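Extracellular ligand-binding receptor (Verminephrobacter eiseniae, PDB 4M88) probably binds amino acids outside the cytoplasmic membrane as the solute-binding component of an ABC transporter of the leucine-binding protein family. Local coordinates at residues G15-D20 with S77-A82; A30-A35 with L46-A51; D52-G57 with A61-K66; F119-G124 with G328-D333; A213-L218 with L227-Y232. All coordinates share one frame; numbering follows the deposited sequence.

Contact 1 of 5, residues G15-D20 with S77-A82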
# COMPACT_ATOMS: atom_id res chain seq x y z
N GLY A 15 11.97 13.06 3.25
CA GLY A 15 12.43 12.46 2.02
C GLY A 15 11.31 12.36 1.00
O GLY A 15 10.26 12.97 1.17
N PRO A 16 11.53 11.58 -0.07
CA PRO A 16 10.65 11.60 -1.24
C PRO A 16 9.27 11.00 -0.98
O PRO A 16 8.38 11.18 -1.81
CB PRO A 16 11.41 10.78 -2.28
CG PRO A 16 12.33 9.92 -1.50
CD PRO A 16 12.70 10.70 -0.27
N LEU A 17 9.10 10.29 0.13
CA LEU A 17 7.78 9.75 0.46
C LEU A 17 7.09 10.50 1.59
O LEU A 17 6.13 10.01 2.17
CB LEU A 17 7.87 8.27 0.83
CG LEU A 17 7.58 7.27 -0.28
CD1 LEU A 17 8.57 7.47 -1.38
CD2 LEU A 17 7.68 5.85 0.24
N ALA A 18 7.57 11.70 1.90
CA ALA A 18 7.05 12.46 3.04
C ALA A 18 5.53 12.61 3.03
O ALA A 18 4.87 12.43 4.06
CB ALA A 18 7.71 13.83 3.10
N ALA A 19 4.97 12.95 1.87
CA ALA A 19 3.52 13.17 1.78
C ALA A 19 2.73 11.89 2.01
O ALA A 19 1.64 11.90 2.60
CB ALA A 19 3.15 13.79 0.44
N ASP A 20 3.25 10.78 1.52
CA ASP A 20 2.51 9.53 1.64
C ASP A 20 2.60 8.98 3.05
O ASP A 20 1.63 8.40 3.56
CB ASP A 20 2.99 8.51 0.62
CG ASP A 20 2.64 8.93 -0.81
OD1 ASP A 20 1.68 9.70 -1.01
OD2 ASP A 20 3.34 8.47 -1.74
N SER A 77 1.96 -0.37 9.77
CA SER A 77 2.21 -0.03 8.36
C SER A 77 3.54 0.67 8.07
O SER A 77 3.56 1.81 7.60
CB SER A 77 1.03 0.79 7.80
OG SER A 77 1.04 0.76 6.39
N PRO A 78 4.68 0.00 8.35
CA PRO A 78 5.93 0.57 7.86
C PRO A 78 5.89 0.70 6.34
O PRO A 78 5.26 -0.11 5.65
CB PRO A 78 6.99 -0.45 8.29
CG PRO A 78 6.23 -1.75 8.48
CD PRO A 78 4.88 -1.30 9.01
N MSE A 79 6.56 1.73 5.84
CA MSE A 79 6.53 2.09 4.43
C MSE A 79 7.95 2.30 3.91
O MSE A 79 8.74 3.03 4.51
CB MSE A 79 5.70 3.36 4.24
CG MSE A 79 5.89 4.01 2.89
SE MSE A 79 4.75 5.61 2.77
CE MSE A 79 3.20 4.72 2.02
N GLY A 80 8.27 1.64 2.80
CA GLY A 80 9.57 1.77 2.18
C GLY A 80 10.19 0.41 1.93
O GLY A 80 10.32 -0.38 2.87
N SER A 81 10.55 0.14 0.68
CA SER A 81 11.21 -1.11 0.31
C SER A 81 12.48 -1.40 1.12
O SER A 81 12.65 -2.50 1.64
CB SER A 81 11.56 -1.10 -1.18
OG SER A 81 10.42 -0.82 -1.96
N ALA A 82 13.37 -0.41 1.19
CA ALA A 82 14.65 -0.59 1.85
C ALA A 82 14.45 -0.87 3.33
O ALA A 82 15.13 -1.73 3.90
CB ALA A 82 15.53 0.65 1.67
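L17 meets the selenomethionine M79 at a slant, a leucine methyl against the middle of the longer chain. CD2 of L17 lies 3.7 Å from CG of M79. CD2 of L17 is also 3.9 Å from SE of M79. M79 leaves its backbone with CG anti to N (chi1 165°), then bends at chi3 (-91°). That bend carries the terminal methyl to D20, where CE of M79 lies 4.0 Å from CB of D20. SE of M79 is also 4.0 Å from the backbone C of D20. D20 thus packs through CB and its main chain, and its carboxylate turns to another partner: OD1 is hydrogen-bonded to NE2 of Q237. L17 and G80 are both N-caps, of helices 18-37 and 81-89. Those helices follow strands 4-11 and 74-76, neighbours in the parallel sheet of a Rossmann-like lobe. Q237 belongs to the other lobe, as does P209, which L17 touches. The contact therefore faces the junction of the two lobes, where type I periplasmic binding proteins have their cleft. F287 of helix 286-303 packs on both D20 and M79. A type I turn from G15 to A18 leads into the first helix, with A18 N 3.1 Å from G15 O.

Contact 2 of 5, residues A30-A35 with L46-A51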
# COMPACT_ATOMS: atom_id res chain seq x y z
N ALA A 30 -6.54 9.28 12.85
CA ALA A 30 -7.98 9.38 12.71
C ALA A 30 -8.66 8.19 13.38
O ALA A 30 -9.63 8.37 14.12
CB ALA A 30 -8.38 9.49 11.24
N TYR A 31 -8.16 6.98 13.14
CA TYR A 31 -8.76 5.83 13.82
C TYR A 31 -8.57 5.90 15.34
O TYR A 31 -9.54 5.69 16.10
CB TYR A 31 -8.23 4.49 13.31
CG TYR A 31 -8.77 3.37 14.19
CD1 TYR A 31 -10.10 3.00 14.11
CD2 TYR A 31 -7.96 2.75 15.14
CE1 TYR A 31 -10.62 2.01 14.94
CE2 TYR A 31 -8.47 1.76 15.97
CZ TYR A 31 -9.79 1.40 15.87
OH TYR A 31 -10.30 0.40 16.68
N LEU A 32 -7.34 6.15 15.78
CA LEU A 32 -7.05 6.20 17.22
C LEU A 32 -7.91 7.21 17.96
O LEU A 32 -8.37 6.94 19.07
CB LEU A 32 -5.57 6.48 17.46
CG LEU A 32 -4.64 5.38 16.94
CD1 LEU A 32 -3.22 5.65 17.39
CD2 LEU A 32 -5.11 4.00 17.37
N ALA A 33 -8.15 8.38 17.36
CA ALA A 33 -9.02 9.36 17.97
C ALA A 33 -10.46 8.86 18.08
O ALA A 33 -11.15 9.09 19.08
CB ALA A 33 -8.97 10.70 17.19
N GLN A 34 -10.92 8.18 17.03
CA GLN A 34 -12.25 7.59 16.99
C GLN A 34 -12.31 6.51 18.06
O GLN A 34 -13.26 6.45 18.86
CB GLN A 34 -12.50 7.02 15.58
CG GLN A 34 -13.95 6.71 15.21
CD GLN A 34 -14.13 6.22 13.77
OE1 GLN A 34 -13.48 5.25 13.34
NE2 GLN A 34 -15.02 6.87 13.01
N ALA A 35 -11.28 5.67 18.11
CA ALA A 35 -11.22 4.59 19.11
C ALA A 35 -11.23 5.15 20.53
O ALA A 35 -11.91 4.60 21.41
CB ALA A 35 -9.99 3.73 18.89
N LEU A 46 -5.56 4.55 23.61
CA LEU A 46 -4.56 4.21 22.61
C LEU A 46 -3.67 5.41 22.34
O LEU A 46 -4.15 6.53 22.21
CB LEU A 46 -5.24 3.76 21.32
CG LEU A 46 -5.93 2.39 21.39
CD1 LEU A 46 -7.44 2.52 21.37
CD2 LEU A 46 -5.48 1.52 20.25
N THR A 47 -2.35 5.20 22.30
CA THR A 47 -1.44 6.28 21.97
C THR A 47 -0.52 5.86 20.84
O THR A 47 -0.27 4.67 20.66
CB THR A 47 -0.59 6.68 23.19
OG1 THR A 47 0.01 5.52 23.76
CG2 THR A 47 -1.46 7.33 24.23
N LEU A 48 -0.05 6.83 20.08
CA LEU A 48 0.83 6.56 18.96
C LEU A 48 2.11 7.33 19.14
O LEU A 48 2.09 8.52 19.45
CB LEU A 48 0.17 6.99 17.64
CG LEU A 48 1.00 6.70 16.39
CD1 LEU A 48 1.07 5.20 16.08
CD2 LEU A 48 0.46 7.49 15.19
N PHE A 49 3.24 6.66 18.96
CA PHE A 49 4.47 7.43 18.81
C PHE A 49 4.95 7.22 17.40
O PHE A 49 4.57 6.25 16.73
CB PHE A 49 5.52 7.02 19.82
CG PHE A 49 6.10 5.67 19.57
CD1 PHE A 49 7.24 5.53 18.79
CD2 PHE A 49 5.51 4.55 20.10
CE1 PHE A 49 7.77 4.28 18.54
CE2 PHE A 49 6.04 3.29 19.87
CZ PHE A 49 7.17 3.15 19.09
N GLU A 50 5.78 8.15 16.93
CA GLU A 50 6.25 8.13 15.56
C GLU A 50 7.75 8.23 15.53
O GLU A 50 8.36 8.79 16.45
CB GLU A 50 5.65 9.31 14.78
CG GLU A 50 4.14 9.25 14.65
CD GLU A 50 3.44 10.50 15.16
OE1 GLU A 50 4.06 11.27 15.92
OE2 GLU A 50 2.27 10.70 14.79
N ALA A 51 8.35 7.72 14.47
CA ALA A 51 9.79 7.80 14.32
C ALA A 51 10.07 7.85 12.83
O ALA A 51 9.43 7.14 12.06
CB ALA A 51 10.46 6.61 14.97
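L32 and A35 are the helix residues that press on the strand, through L46 and L48. The axes of 30-35 and 46-51 pass 8.5 Å apart and run nearly antiparallel, at 158°. Y31 comes just before, and its side chain touches A295 and R296 of helix 286-303. L32 then points at the strand and uses both methyls. With CG beside the backbone N (chi1 -64°), L32 leans toward the strand, and chi2 (-172°) turns CD1 to L48 and CD2 to L46. CD1 of L32 sits 3.7 Å from CB of L48. CD2 of L32 sits 3.8 Å from CD2 of L46. L32 crosses both of these leucines at about a right angle. The methyls of L32 thus span the two residues on the helix side of the strand, while T47 between them points away. The amide of Q34 is held by Y292 and by the carbonyl of E269. A35 closes the segment, with CB of A35 3.8 Å from CD1 of L46. L46 therefore gives one methyl to A35 and the other to L32. Its backbone N is bonded to OD1 of N36. L32 and L46 also touch L7 of strand 4-11, the strand beside 45-52. Strand 4-11, helix 18-37 and strand 45-52 form a beta-alpha-beta crossover, the repeating element of the Rossmann-like lobe.

Contact 3 of 5, residues D52-G57 with A61-K66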
# COMPACT_ATOMS: atom_id res chain seq x y z
N ASP A 52 11.01 8.70 12.44
CA ASP A 52 11.33 8.92 11.03
C ASP A 52 12.51 8.06 10.60
O ASP A 52 13.61 8.18 11.15
CB ASP A 52 11.65 10.41 10.83
CG ASP A 52 12.02 10.77 9.40
OD1 ASP A 52 11.69 10.00 8.47
OD2 ASP A 52 12.62 11.85 9.21
N ASP A 53 12.29 7.18 9.61
CA ASP A 53 13.37 6.34 9.08
C ASP A 53 14.04 6.97 7.87
O ASP A 53 15.03 6.44 7.34
CB ASP A 53 12.87 4.90 8.77
CG ASP A 53 11.83 4.84 7.62
OD1 ASP A 53 11.98 5.56 6.61
OD2 ASP A 53 10.86 4.04 7.73
N ARG A 54 13.51 8.12 7.44
CA ARG A 54 14.14 8.93 6.39
C ARG A 54 14.24 8.21 5.04
O ARG A 54 15.14 8.50 4.25
CB ARG A 54 15.53 9.42 6.82
CG ARG A 54 15.57 10.10 8.18
CD ARG A 54 16.95 10.65 8.51
NE ARG A 54 17.99 9.61 8.51
CZ ARG A 54 18.21 8.77 9.52
NH1 ARG A 54 17.45 8.82 10.62
NH2 ARG A 54 19.19 7.87 9.43
N PHE A 55 13.32 7.29 4.79
CA PHE A 55 13.32 6.49 3.56
C PHE A 55 14.64 5.75 3.32
O PHE A 55 15.17 5.76 2.21
CB PHE A 55 13.00 7.37 2.34
CG PHE A 55 12.55 6.58 1.14
CD1 PHE A 55 11.59 5.59 1.27
CD2 PHE A 55 13.08 6.84 -0.12
CE1 PHE A 55 11.16 4.86 0.18
CE2 PHE A 55 12.65 6.12 -1.22
CZ PHE A 55 11.69 5.13 -1.07
N SER A 56 15.15 5.11 4.37
CA SER A 56 16.37 4.32 4.25
C SER A 56 16.33 3.09 5.15
O SER A 56 15.69 3.09 6.20
CB SER A 56 17.60 5.16 4.60
OG SER A 56 17.53 5.57 5.95
N GLY A 57 17.03 2.04 4.75
CA GLY A 57 17.16 0.87 5.60
C GLY A 57 17.92 1.23 6.86
O GLY A 57 17.56 0.78 7.97
N ALA A 61 16.71 0.62 10.69
CA ALA A 61 17.54 -0.11 11.64
C ALA A 61 17.81 0.69 12.90
O ALA A 61 17.79 0.16 14.01
CB ALA A 61 18.85 -0.52 10.98
N GLU A 62 18.09 1.98 12.72
CA GLU A 62 18.32 2.88 13.85
C GLU A 62 17.08 3.08 14.72
O GLU A 62 17.17 3.10 15.95
CB GLU A 62 18.81 4.25 13.35
CG GLU A 62 20.18 4.22 12.71
CD GLU A 62 20.56 5.56 12.11
OE1 GLU A 62 19.83 6.55 12.35
OE2 GLU A 62 21.60 5.63 11.41
N GLN A 63 15.93 3.26 14.09
CA GLN A 63 14.71 3.56 14.84
C GLN A 63 14.05 2.36 15.52
O GLN A 63 13.35 2.52 16.52
CB GLN A 63 13.68 4.26 13.95
CG GLN A 63 14.13 5.64 13.47
CD GLN A 63 14.59 6.51 14.62
OE1 GLN A 63 13.99 6.52 15.69
NE2 GLN A 63 15.69 7.23 14.41
N PHE A 64 14.25 1.17 14.97
CA PHE A 64 13.56 -0.00 15.48
C PHE A 64 13.79 -0.25 16.98
O PHE A 64 12.81 -0.37 17.72
CB PHE A 64 13.86 -1.26 14.65
CG PHE A 64 13.08 -2.48 15.07
CD1 PHE A 64 11.81 -2.71 14.57
CD2 PHE A 64 13.63 -3.39 15.96
CE1 PHE A 64 11.09 -3.84 14.96
CE2 PHE A 64 12.93 -4.53 16.35
CZ PHE A 64 11.65 -4.75 15.85
N PRO A 65 15.06 -0.32 17.43
CA PRO A 65 15.22 -0.59 18.87
C PRO A 65 14.71 0.57 19.74
O PRO A 65 14.20 0.33 20.84
CB PRO A 65 16.74 -0.76 19.03
CG PRO A 65 17.34 -0.09 17.83
CD PRO A 65 16.36 -0.33 16.73
N LYS A 66 14.81 1.80 19.24
CA LYS A 66 14.28 2.94 19.99
C LYS A 66 12.76 2.81 20.13
O LYS A 66 12.20 3.11 21.17
CB LYS A 66 14.63 4.26 19.30
CG LYS A 66 16.12 4.49 19.19
CD LYS A 66 16.42 5.75 18.38
CE LYS A 66 17.84 6.23 18.61
NZ LYS A 66 18.14 7.46 17.82
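R54 and E62 join the loop to the helix by a salt bridge at the surface. NH2 of R54 donates to OE1 of E62 over 3.3 Å, with an N-H...O angle of 158°. The carboxylate meets the guanidinium at its edge. The bond is long, and the donor stands 49° out of the carboxylate plane. OE2 of E62 lies near OE1 of E58, a like charge that R54 probably helps to offset. A lysine in place of E62 removes the carboxylate and would probably leave the R54 guanidinium without its mate and facing a like charge. The loop itself is held by two successive Asx turns. OD1 of D52 accepts from N of R54 at 2.8 Å, while OD2 of D52 is bonded to T14. OD1 of D53 accepts from N of F55, also at 2.8 Å. These turns link strand 45-52 to helix 57-68 in the Rossmann-like lobe. S56 is the N-cap of that helix, and its OG accepts from N of G59. OG of S56 also donates to O of D53 at 3.0 Å. O of D53 takes a second bond, from N of S56. Within the first helical turn, N of A61 donates to O of G57 at 2.9 Å. Q63 meets the strand end through carbon, with CG of Q63 3.5 Å from O of D52.

Contact 4 of 5, residues F119-G124 with G328-D333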
# COMPACT_ATOMS: atom_id res chain seq x y z
N PHE A 119 2.10 -9.03 9.49
CA PHE A 119 0.75 -9.30 8.96
C PHE A 119 0.43 -8.29 7.87
O PHE A 119 0.86 -7.15 7.96
CB PHE A 119 -0.31 -9.19 10.07
CG PHE A 119 -0.24 -10.30 11.08
CD1 PHE A 119 -1.10 -11.38 10.98
CD2 PHE A 119 0.69 -10.26 12.11
CE1 PHE A 119 -1.04 -12.42 11.91
CE2 PHE A 119 0.76 -11.30 13.05
CZ PHE A 119 -0.11 -12.38 12.94
N HIS A 120 -0.31 -8.71 6.84
CA HIS A 120 -0.55 -7.82 5.71
C HIS A 120 -2.03 -7.53 5.56
O HIS A 120 -2.84 -8.45 5.50
CB HIS A 120 -0.00 -8.44 4.42
CG HIS A 120 1.44 -8.82 4.53
ND1 HIS A 120 2.46 -7.92 4.35
CD2 HIS A 120 2.02 -9.99 4.88
CE1 HIS A 120 3.62 -8.52 4.55
NE2 HIS A 120 3.38 -9.78 4.89
N VAL A 121 -2.38 -6.25 5.52
CA VAL A 121 -3.77 -5.84 5.40
C VAL A 121 -4.13 -5.61 3.92
O VAL A 121 -5.25 -5.87 3.50
CB VAL A 121 -4.05 -4.58 6.25
CG1 VAL A 121 -5.46 -4.09 6.06
CG2 VAL A 121 -3.81 -4.90 7.73
N ARG A 122 -3.18 -5.11 3.14
CA ARG A 122 -3.43 -4.90 1.71
C ARG A 122 -3.12 -6.18 0.94
O ARG A 122 -2.26 -6.96 1.34
CB ARG A 122 -2.56 -3.77 1.16
CG ARG A 122 -1.07 -4.04 1.36
CD ARG A 122 -0.23 -3.18 0.44
NE ARG A 122 -0.71 -1.80 0.45
CZ ARG A 122 -0.74 -1.01 -0.61
NH1 ARG A 122 -1.19 0.24 -0.51
NH2 ARG A 122 -0.32 -1.47 -1.79
N ALA A 123 -3.82 -6.37 -0.18
CA ALA A 123 -3.48 -7.45 -1.09
C ALA A 123 -2.06 -7.24 -1.60
O ALA A 123 -1.56 -6.10 -1.65
CB ALA A 123 -4.46 -7.49 -2.26
N GLY A 124 -1.39 -8.32 -1.97
CA GLY A 124 -0.02 -8.20 -2.43
C GLY A 124 0.11 -7.70 -3.87
O GLY A 124 -0.84 -7.80 -4.65
N GLY A 328 -16.75 -3.19 8.65
CA GLY A 328 -17.65 -2.35 7.87
C GLY A 328 -17.73 -2.68 6.39
O GLY A 328 -17.91 -1.80 5.55
N GLY A 329 -17.60 -3.96 6.05
CA GLY A 329 -17.66 -4.35 4.65
C GLY A 329 -16.33 -4.76 4.07
O GLY A 329 -16.28 -5.35 2.99
N PHE A 330 -15.24 -4.42 4.77
CA PHE A 330 -13.91 -4.85 4.35
C PHE A 330 -13.52 -6.05 5.20
O PHE A 330 -13.45 -5.95 6.43
CB PHE A 330 -12.90 -3.71 4.52
CG PHE A 330 -11.50 -4.07 4.06
CD1 PHE A 330 -11.20 -4.14 2.71
CD2 PHE A 330 -10.50 -4.32 4.99
CE1 PHE A 330 -9.93 -4.48 2.28
CE2 PHE A 330 -9.22 -4.65 4.57
CZ PHE A 330 -8.93 -4.73 3.21
N HIS A 331 -13.30 -7.18 4.54
CA HIS A 331 -13.06 -8.43 5.24
C HIS A 331 -11.57 -8.70 5.36
O HIS A 331 -10.79 -8.36 4.46
CB HIS A 331 -13.70 -9.60 4.49
CG HIS A 331 -15.18 -9.50 4.37
ND1 HIS A 331 -16.04 -10.39 4.97
CD2 HIS A 331 -15.96 -8.61 3.70
CE1 HIS A 331 -17.29 -10.05 4.68
NE2 HIS A 331 -17.27 -8.98 3.91
N LEU A 332 -11.18 -9.32 6.47
CA LEU A 332 -9.82 -9.75 6.70
C LEU A 332 -9.86 -11.11 7.37
O LEU A 332 -10.72 -11.36 8.22
CB LEU A 332 -9.09 -8.80 7.65
CG LEU A 332 -8.56 -7.49 7.06
CD1 LEU A 332 -7.99 -6.65 8.18
CD2 LEU A 332 -7.49 -7.78 6.03
N ASP A 333 -8.92 -11.96 7.00
CA ASP A 333 -8.81 -13.29 7.60
C ASP A 333 -7.35 -13.70 7.60
O ASP A 333 -6.74 -13.80 6.54
CB ASP A 333 -9.61 -14.30 6.79
CG ASP A 333 -9.68 -15.67 7.45
OD1 ASP A 333 -9.18 -15.83 8.59
OD2 ASP A 333 -10.26 -16.60 6.84
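V121 and L332 mark the closest approach of the two backbones, with their CA atoms 7.3 Å apart. No hydrogen bond joins the segments. Segment 119-124 leaves strand 118-119 at F119 and runs as a loop toward helix 125-138. N of V121 and N of R122 are both bonded to OD1 of N102. A short strand at F330 to L332 follows G328 and G329, both with positive phi. This strand pairs antiparallel with 325-327 in a two-stranded hairpin. The hairpin packs against the loop at the edge of the parallel sheet of one lobe. V121 sends CG1 anti to its own N (chi1 176°), which brings that methyl to two hairpin side chains. CG1 of V121 is 4.1 Å from CE2 of F330. CG1 of V121 is also 4.2 Å from CD1 of L332. V121 slants across both. O of V121 lies at the edge of the F330 ring, in its plane, 3.9 Å from CZ of F330. CD2 of L332 is 3.9 Å from O of V121. This carbonyl is buried and has no hydrogen-bonding partner in the model. T297 of helix 286-303 touches both V121 and L332. F330 also meets the ring of F256, their planes about 45° apart.

Contact 5 of 5, residues A213-L218 with L227-Y232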
# COMPACT_ATOMS: atom_id res chain seq x y z
N ALA A 213 6.26 10.32 -11.65
CA ALA A 213 7.25 10.79 -12.60
C ALA A 213 7.23 9.95 -13.88
O ALA A 213 7.42 10.49 -14.97
CB ALA A 213 8.63 10.76 -11.99
N GLY A 214 6.99 8.64 -13.74
CA GLY A 214 6.96 7.75 -14.88
C GLY A 214 5.77 8.02 -15.78
O GLY A 214 5.89 8.01 -17.00
N ILE A 215 4.62 8.25 -15.17
CA ILE A 215 3.45 8.62 -15.95
C ILE A 215 3.72 9.90 -16.73
O ILE A 215 3.43 9.98 -17.92
CB ILE A 215 2.21 8.80 -15.06
CG1 ILE A 215 1.81 7.47 -14.43
CG2 ILE A 215 1.05 9.38 -15.87
CD1 ILE A 215 0.70 7.58 -13.38
N ALA A 216 4.28 10.90 -16.07
CA ALA A 216 4.50 12.18 -16.74
C ALA A 216 5.47 12.01 -17.89
O ALA A 216 5.28 12.59 -18.96
CB ALA A 216 5.01 13.22 -15.76
N ALA A 217 6.51 11.21 -17.68
CA ALA A 217 7.51 10.97 -18.72
C ALA A 217 6.91 10.24 -19.91
O ALA A 217 7.20 10.58 -21.07
CB ALA A 217 8.68 10.19 -18.15
N LEU A 218 6.08 9.24 -19.63
CA LEU A 218 5.40 8.52 -20.70
C LEU A 218 4.48 9.44 -21.52
O LEU A 218 4.53 9.43 -22.75
CB LEU A 218 4.63 7.31 -20.14
CG LEU A 218 5.49 6.14 -19.65
CD1 LEU A 218 4.66 5.16 -18.83
CD2 LEU A 218 6.17 5.41 -20.83
N LEU A 227 -2.29 3.34 -19.22
CA LEU A 227 -1.20 3.08 -18.29
C LEU A 227 -1.84 2.43 -17.08
O LEU A 227 -2.98 2.76 -16.72
CB LEU A 227 -0.51 4.38 -17.90
CG LEU A 227 -0.10 5.32 -19.03
CD1 LEU A 227 0.56 6.58 -18.44
CD2 LEU A 227 0.86 4.63 -20.00
N PHE A 228 -1.15 1.48 -16.46
CA PHE A 228 -1.69 0.80 -15.30
C PHE A 228 -0.71 0.92 -14.15
O PHE A 228 0.50 0.79 -14.35
CB PHE A 228 -1.94 -0.68 -15.59
CG PHE A 228 -2.67 -0.94 -16.87
CD1 PHE A 228 -4.02 -0.67 -16.98
CD2 PHE A 228 -2.00 -1.46 -17.97
CE1 PHE A 228 -4.70 -0.91 -18.17
CE2 PHE A 228 -2.67 -1.71 -19.16
CZ PHE A 228 -4.01 -1.42 -19.26
N VAL A 229 -1.22 1.18 -12.96
CA VAL A 229 -0.36 1.31 -11.80
C VAL A 229 -0.97 0.55 -10.64
O VAL A 229 -2.17 0.28 -10.62
CB VAL A 229 -0.16 2.78 -11.38
CG1 VAL A 229 0.41 3.59 -12.53
CG2 VAL A 229 -1.47 3.39 -10.91
N LEU A 230 -0.13 0.19 -9.67
CA LEU A 230 -0.59 -0.53 -8.49
C LEU A 230 -1.04 0.44 -7.41
O LEU A 230 -1.07 1.66 -7.63
CB LEU A 230 0.52 -1.44 -7.97
CG LEU A 230 1.11 -2.41 -8.99
CD1 LEU A 230 2.17 -3.31 -8.34
CD2 LEU A 230 0.01 -3.25 -9.61
N SER A 231 -1.37 -0.09 -6.24
CA SER A 231 -1.98 0.69 -5.16
C SER A 231 -1.02 1.66 -4.46
O SER A 231 -0.88 1.60 -3.24
CB SER A 231 -2.56 -0.25 -4.10
OG SER A 231 -3.70 -0.92 -4.58
N TYR A 232 -0.40 2.57 -5.21
CA TYR A 232 0.60 3.47 -4.59
C TYR A 232 0.48 4.96 -4.90
O TYR A 232 1.30 5.76 -4.43
CB TYR A 232 2.01 2.96 -4.91
CG TYR A 232 2.18 1.56 -4.39
CD1 TYR A 232 2.14 1.31 -3.03
CD2 TYR A 232 2.30 0.48 -5.26
CE1 TYR A 232 2.26 0.03 -2.54
CE2 TYR A 232 2.43 -0.81 -4.77
CZ TYR A 232 2.40 -1.03 -3.42
OH TYR A 232 2.52 -2.31 -2.93
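I215 and L218 meet L227 and V229 through aliphatic groups alone, with no flat group at the interface. The nearby rings pack on other parts: F228 points away from the helix and touches I132, while Y232 rests on P208 and I211, before this part of the helix. I215 serves two strand residues. CG2 of I215 lies 3.8 Å from CD1 of L227, the two side chains meeting at a slant. CD1 of I215 lies 4.1 Å from CG1 of V229, and here the side chains cross at about a right angle. CG2 of I215 is anti to the backbone N and CG1 lies beside it (chi1 -66°), which sends the branches to different partners. Helix 208-220 packs on strand 227-229 within a beta-alpha-beta crossover that starts at strand 201-205. The axes of 213-218 and 227-229 run nearly antiparallel, at 176°, and come within 10.5 Å. This unit belongs to the mixed sheet of the second lobe of the binding-protein fold. L218, one turn on from I215, slides past L227 in the opposite direction. CD1 of L218 is 4.0 Å from CD2 of L227. L227 therefore gives one methyl to each helix residue. On another side, L218 touches I194 of helix 184-195.

How the contacts relate
Contacts 1, 2 and 3 belong to the lobe built on the parallel sheet, and contact 5 to the lobe of the mixed sheet. Segment 119-124 of contact 4 continues from edge strand 118-119 of the parallel sheet. The centres of contacts 2 and 5 are about 32 Å apart. Contacts 1 and 2 share helix 18-37. In sequence, contacts 2 and 3 fall between the segments of contact 1, and contact 5 between those of contact 4. F55 of contact 3 packs on P16 and L17 of contact 1. Strand 45-52 leads from contact 2 into contact 3. R122 NH1 of contact 4 lies 3.1 Å from S231 O of contact 5, a probable hydrogen bond and one of the links between the lobes.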